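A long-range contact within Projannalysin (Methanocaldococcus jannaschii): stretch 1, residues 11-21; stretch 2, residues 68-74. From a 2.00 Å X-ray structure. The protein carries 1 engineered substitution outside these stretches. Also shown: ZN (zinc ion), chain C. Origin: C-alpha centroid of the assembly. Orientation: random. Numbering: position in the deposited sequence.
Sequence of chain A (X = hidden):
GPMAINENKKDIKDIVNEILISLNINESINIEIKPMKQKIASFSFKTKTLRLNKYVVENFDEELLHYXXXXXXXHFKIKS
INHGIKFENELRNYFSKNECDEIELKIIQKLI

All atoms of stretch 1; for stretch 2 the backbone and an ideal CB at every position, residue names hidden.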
# COMPACT_ATOMS: atom_id res chain seq x y z
N ASP A 11 -8.27 -17.79 -9.39
CA ASP A 11 -8.93 -17.92 -8.09
C ASP A 11 -7.90 -17.70 -6.98
O ASP A 11 -6.76 -18.16 -7.10
CB ASP A 11 -9.59 -19.29 -7.94
CG ASP A 11 -10.66 -19.34 -6.87
OD1 ASP A 11 -10.30 -19.36 -5.66
OD2 ASP A 11 -11.86 -19.39 -7.23
N ILE A 12 -8.30 -16.95 -5.94
CA ILE A 12 -7.43 -16.61 -4.82
C ILE A 12 -6.80 -17.88 -4.20
O ILE A 12 -5.60 -17.87 -3.92
CB ILE A 12 -8.16 -15.73 -3.77
CG1 ILE A 12 -7.20 -15.14 -2.73
CG2 ILE A 12 -9.40 -16.40 -3.15
CD1 ILE A 12 -6.24 -14.03 -3.33
N LYS A 13 -7.57 -18.98 -4.07
CA LYS A 13 -7.09 -20.25 -3.52
C LYS A 13 -5.96 -20.84 -4.38
O LYS A 13 -5.01 -21.38 -3.83
CB LYS A 13 -8.24 -21.27 -3.36
CG LYS A 13 -9.52 -20.73 -2.69
CD LYS A 13 -9.35 -20.27 -1.22
CE LYS A 13 -10.43 -19.31 -0.81
NZ LYS A 13 -10.49 -19.14 0.67
N ASP A 14 -6.04 -20.68 -5.72
CA ASP A 14 -5.01 -21.15 -6.65
C ASP A 14 -3.72 -20.35 -6.49
O ASP A 14 -2.64 -20.94 -6.57
CB ASP A 14 -5.50 -21.08 -8.10
CG ASP A 14 -6.66 -22.01 -8.44
OD1 ASP A 14 -7.34 -21.76 -9.47
OD2 ASP A 14 -6.85 -23.01 -7.72
N ILE A 15 -3.82 -19.01 -6.26
CA ILE A 15 -2.65 -18.16 -6.04
C ILE A 15 -1.93 -18.63 -4.76
O ILE A 15 -0.70 -18.81 -4.76
CB ILE A 15 -3.00 -16.64 -5.98
CG1 ILE A 15 -3.71 -16.16 -7.29
CG2 ILE A 15 -1.74 -15.80 -5.68
CD1 ILE A 15 -4.34 -14.71 -7.22
N VAL A 16 -2.70 -18.84 -3.67
CA VAL A 16 -2.18 -19.31 -2.38
C VAL A 16 -1.48 -20.67 -2.54
O VAL A 16 -0.33 -20.81 -2.12
CB VAL A 16 -3.27 -19.35 -1.26
CG1 VAL A 16 -2.70 -19.92 0.04
CG2 VAL A 16 -3.85 -17.96 -1.01
N ASN A 17 -2.16 -21.66 -3.18
CA ASN A 17 -1.62 -23.01 -3.33
C ASN A 17 -0.33 -23.05 -4.15
O ASN A 17 0.58 -23.79 -3.78
CB ASN A 17 -2.68 -23.96 -3.93
CG ASN A 17 -3.79 -24.25 -2.95
OD1 ASN A 17 -3.66 -24.04 -1.75
ND2 ASN A 17 -4.92 -24.71 -3.43
N GLU A 18 -0.21 -22.21 -5.19
CA GLU A 18 0.99 -22.11 -6.02
C GLU A 18 2.20 -21.63 -5.20
O GLU A 18 3.31 -22.14 -5.38
CB GLU A 18 0.74 -21.17 -7.21
CG GLU A 18 0.00 -21.84 -8.36
CD GLU A 18 -0.53 -20.94 -9.47
OE1 GLU A 18 -0.27 -19.72 -9.42
OE2 GLU A 18 -1.20 -21.47 -10.38
N ILE A 19 1.98 -20.69 -4.27
CA ILE A 19 3.03 -20.15 -3.39
C ILE A 19 3.41 -21.20 -2.33
O ILE A 19 4.60 -21.41 -2.10
CB ILE A 19 2.61 -18.78 -2.77
CG1 ILE A 19 2.52 -17.71 -3.89
CG2 ILE A 19 3.59 -18.32 -1.66
CD1 ILE A 19 1.61 -16.48 -3.56
N LEU A 20 2.42 -21.88 -1.73
CA LEU A 20 2.71 -22.96 -0.77
C LEU A 20 3.56 -24.04 -1.45
O LEU A 20 4.48 -24.55 -0.83
CB LEU A 20 1.43 -23.58 -0.19
CG LEU A 20 0.53 -22.69 0.67
CD1 LEU A 20 -0.84 -23.33 0.83
CD2 LEU A 20 1.16 -22.43 2.08
N ILE A 21 3.29 -24.34 -2.74
CA ILE A 21 4.06 -25.34 -3.50
C ILE A 21 5.50 -24.80 -3.74
O ILE A 21 6.44 -25.49 -3.36
CB ILE A 21 3.37 -25.80 -4.82
CG1 ILE A 21 2.12 -26.66 -4.51
CG2 ILE A 21 4.35 -26.61 -5.72
CD1 ILE A 21 1.08 -26.87 -5.72
N UNK A 68 1.83 -10.03 -2.06
CA UNK A 68 1.26 -9.84 -0.73
C UNK A 68 1.21 -11.20 0.01
O UNK A 68 1.65 -11.29 1.15
CB UNK A 68 -0.14 -9.22 -0.83
N UNK A 69 0.67 -12.24 -0.66
CA UNK A 69 0.56 -13.59 -0.10
C UNK A 69 1.96 -14.16 0.13
O UNK A 69 2.19 -14.78 1.17
CB UNK A 69 -0.25 -14.50 -1.03
N UNK A 70 2.88 -13.98 -0.85
CA UNK A 70 4.28 -14.42 -0.75
C UNK A 70 4.92 -13.83 0.51
O UNK A 70 5.60 -14.56 1.23
CB UNK A 70 5.07 -14.01 -1.99
N UNK A 71 4.70 -12.54 0.78
CA UNK A 71 5.25 -11.90 1.98
C UNK A 71 4.81 -12.65 3.25
O UNK A 71 5.65 -13.01 4.07
CB UNK A 71 4.81 -10.44 2.05
N UNK A 72 3.50 -12.88 3.41
CA UNK A 72 2.99 -13.56 4.62
C UNK A 72 3.50 -14.99 4.77
O UNK A 72 3.73 -15.45 5.89
CB UNK A 72 1.46 -13.58 4.60
N UNK A 73 3.58 -15.70 3.64
CA UNK A 73 3.93 -17.11 3.67
C UNK A 73 5.44 -17.31 3.84
O UNK A 73 5.82 -18.33 4.41
CB UNK A 73 3.45 -17.80 2.39
N UNK A 74 6.28 -16.31 3.48
CA UNK A 74 7.72 -16.39 3.77
C UNK A 74 7.88 -16.38 5.30
O UNK A 74 8.59 -17.23 5.83
CB UNK A 74 8.49 -15.24 3.12
ZN ZN C . 6.15 -8.79 7.32

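Residues 12-21 and 68-74 form helices that pack with their axes 9.9 Å apart at closest approach, the N-to-C directions diverging by 44°. Along the side of stretch 1 nearest stretch 2 lie Ile 12, Ile 15, Val 16, Ile 19 and Leu 20, an apolar strip whose side chains offer neither charge nor hydrogen-bonding group, so the contact must be made by shape.

Position 68 has helical backbone angles (-64°/-50°) and a CB directed sideways, with nothing of stretch 1 within 5.5 Å. Stretch 1 therefore sets little preference here beyond a residue tolerated in a helix. It is Ile 68, which makes no contact with stretch 1.

Position 69 is the most constrained. Its CA-to-CB bond points toward stretch 1, and the ideal CB lies 3.7 Å from Ile 19 CD1, 5.0 Å from Val 16 CG2 and 5.1 Å from Ile 15 CG2. Beyond it opens a hollow lined by methyl groups, in which a charged or amide side chain would find no partner on stretch 1. Valine, leucine, isoleucine or methionine would suit, and the distance still to be covered to Ile 12 favors the longer ones. The residue is Ile 69, with chi1 in m and chi2 in t, a knob seated among Ile 12, Ile 15, Val 16 and Ile 19. Its CD1 reaches Ile 15 CG2 at 3.7 Å, Ile 12 CD1 at 3.8 Å and Val 16 CG2 at 3.9 Å, while its CG2 packs 3.6 Å from Ile 19 CD1. Both branches of the side chain are thus engaged.

At position 70 the CB points sideways, and its ideal site is 4.5 Å from Ile 19 CD1. An apolar side chain could cover the flank of Ile 19, and alanine would also fit, with less contact. Leu 70 occupies the site, and its CD1 lies 4.0 Å from Ile 19 CG2.

Positions 71 and 72 have CB atoms beyond the reach of stretch 1, which leaves their identity open. The ideal CB of 71, however, lies 5.7 Å from ZN, too far for aspartate; histidine has the right length, and a fully extended glutamate would be at its limit. His 71 binds it through NE2 at 2.1 Å from ZN; a water and atoms elsewhere in the structure are further ligands. Position 72 is Glu 72, which does not touch stretch 1.

Position 73, one helical turn after 69, again directs its CB toward stretch 1, 4.1 Å from Ile 19 CG2 and 5.2 Å from Leu 20 CD2. A branched or flexible apolar residue, such as leucine, isoleucine or methionine, could span these groups. Leu 73 does so through CD1, which lies 3.7 Å from Leu 20 CD2 and 3.8 Å from Ile 19 CG2, with Val 16 CG1 more loosely placed at 4.3 Å.

At position 74 the CA-to-CB bond points sideways, with nothing of stretch 1 within 5.5 Å of the ideal CB, so many residues would serve; it is Ile 74.

Stretch 2 (68-74) IILHELI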
# COMPACT_ATOMS: atom_id res chain seq x y z
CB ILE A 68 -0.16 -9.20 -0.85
CG1 ILE A 68 -0.07 -7.69 -1.24
CG2 ILE A 68 -1.00 -9.39 0.41
CD1 ILE A 68 -1.45 -7.12 -1.84
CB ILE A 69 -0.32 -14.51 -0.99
CG1 ILE A 69 -1.79 -14.00 -1.04
CG2 ILE A 69 -0.27 -15.98 -0.51
CD1 ILE A 69 -2.61 -14.52 -2.27
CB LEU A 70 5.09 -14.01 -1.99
CG LEU A 70 6.58 -14.41 -2.03
CD1 LEU A 70 6.78 -15.95 -2.12
CD2 LEU A 70 7.30 -13.72 -3.19
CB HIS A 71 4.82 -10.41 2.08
CG HIS A 71 5.43 -9.70 3.26
ND1 HIS A 71 6.57 -8.92 3.12
CD2 HIS A 71 5.06 -9.72 4.56
CE1 HIS A 71 6.83 -8.46 4.34
NE2 HIS A 71 5.98 -8.94 5.25
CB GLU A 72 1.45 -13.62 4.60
CG GLU A 72 0.77 -12.30 4.30
CD GLU A 72 1.09 -11.18 5.27
OE1 GLU A 72 1.55 -11.47 6.40
OE2 GLU A 72 0.92 -10.01 4.88
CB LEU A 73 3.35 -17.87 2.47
CG LEU A 73 1.79 -17.97 2.47
CD1 LEU A 73 1.29 -18.80 1.31
CD2 LEU A 73 1.24 -18.56 3.80
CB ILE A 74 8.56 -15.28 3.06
CG1 ILE A 74 8.64 -15.57 1.54
CG2 ILE A 74 9.99 -15.19 3.67
CD1 ILE A 74 9.14 -14.38 0.73
O HOH W 1 5.50 -6.71 7.21
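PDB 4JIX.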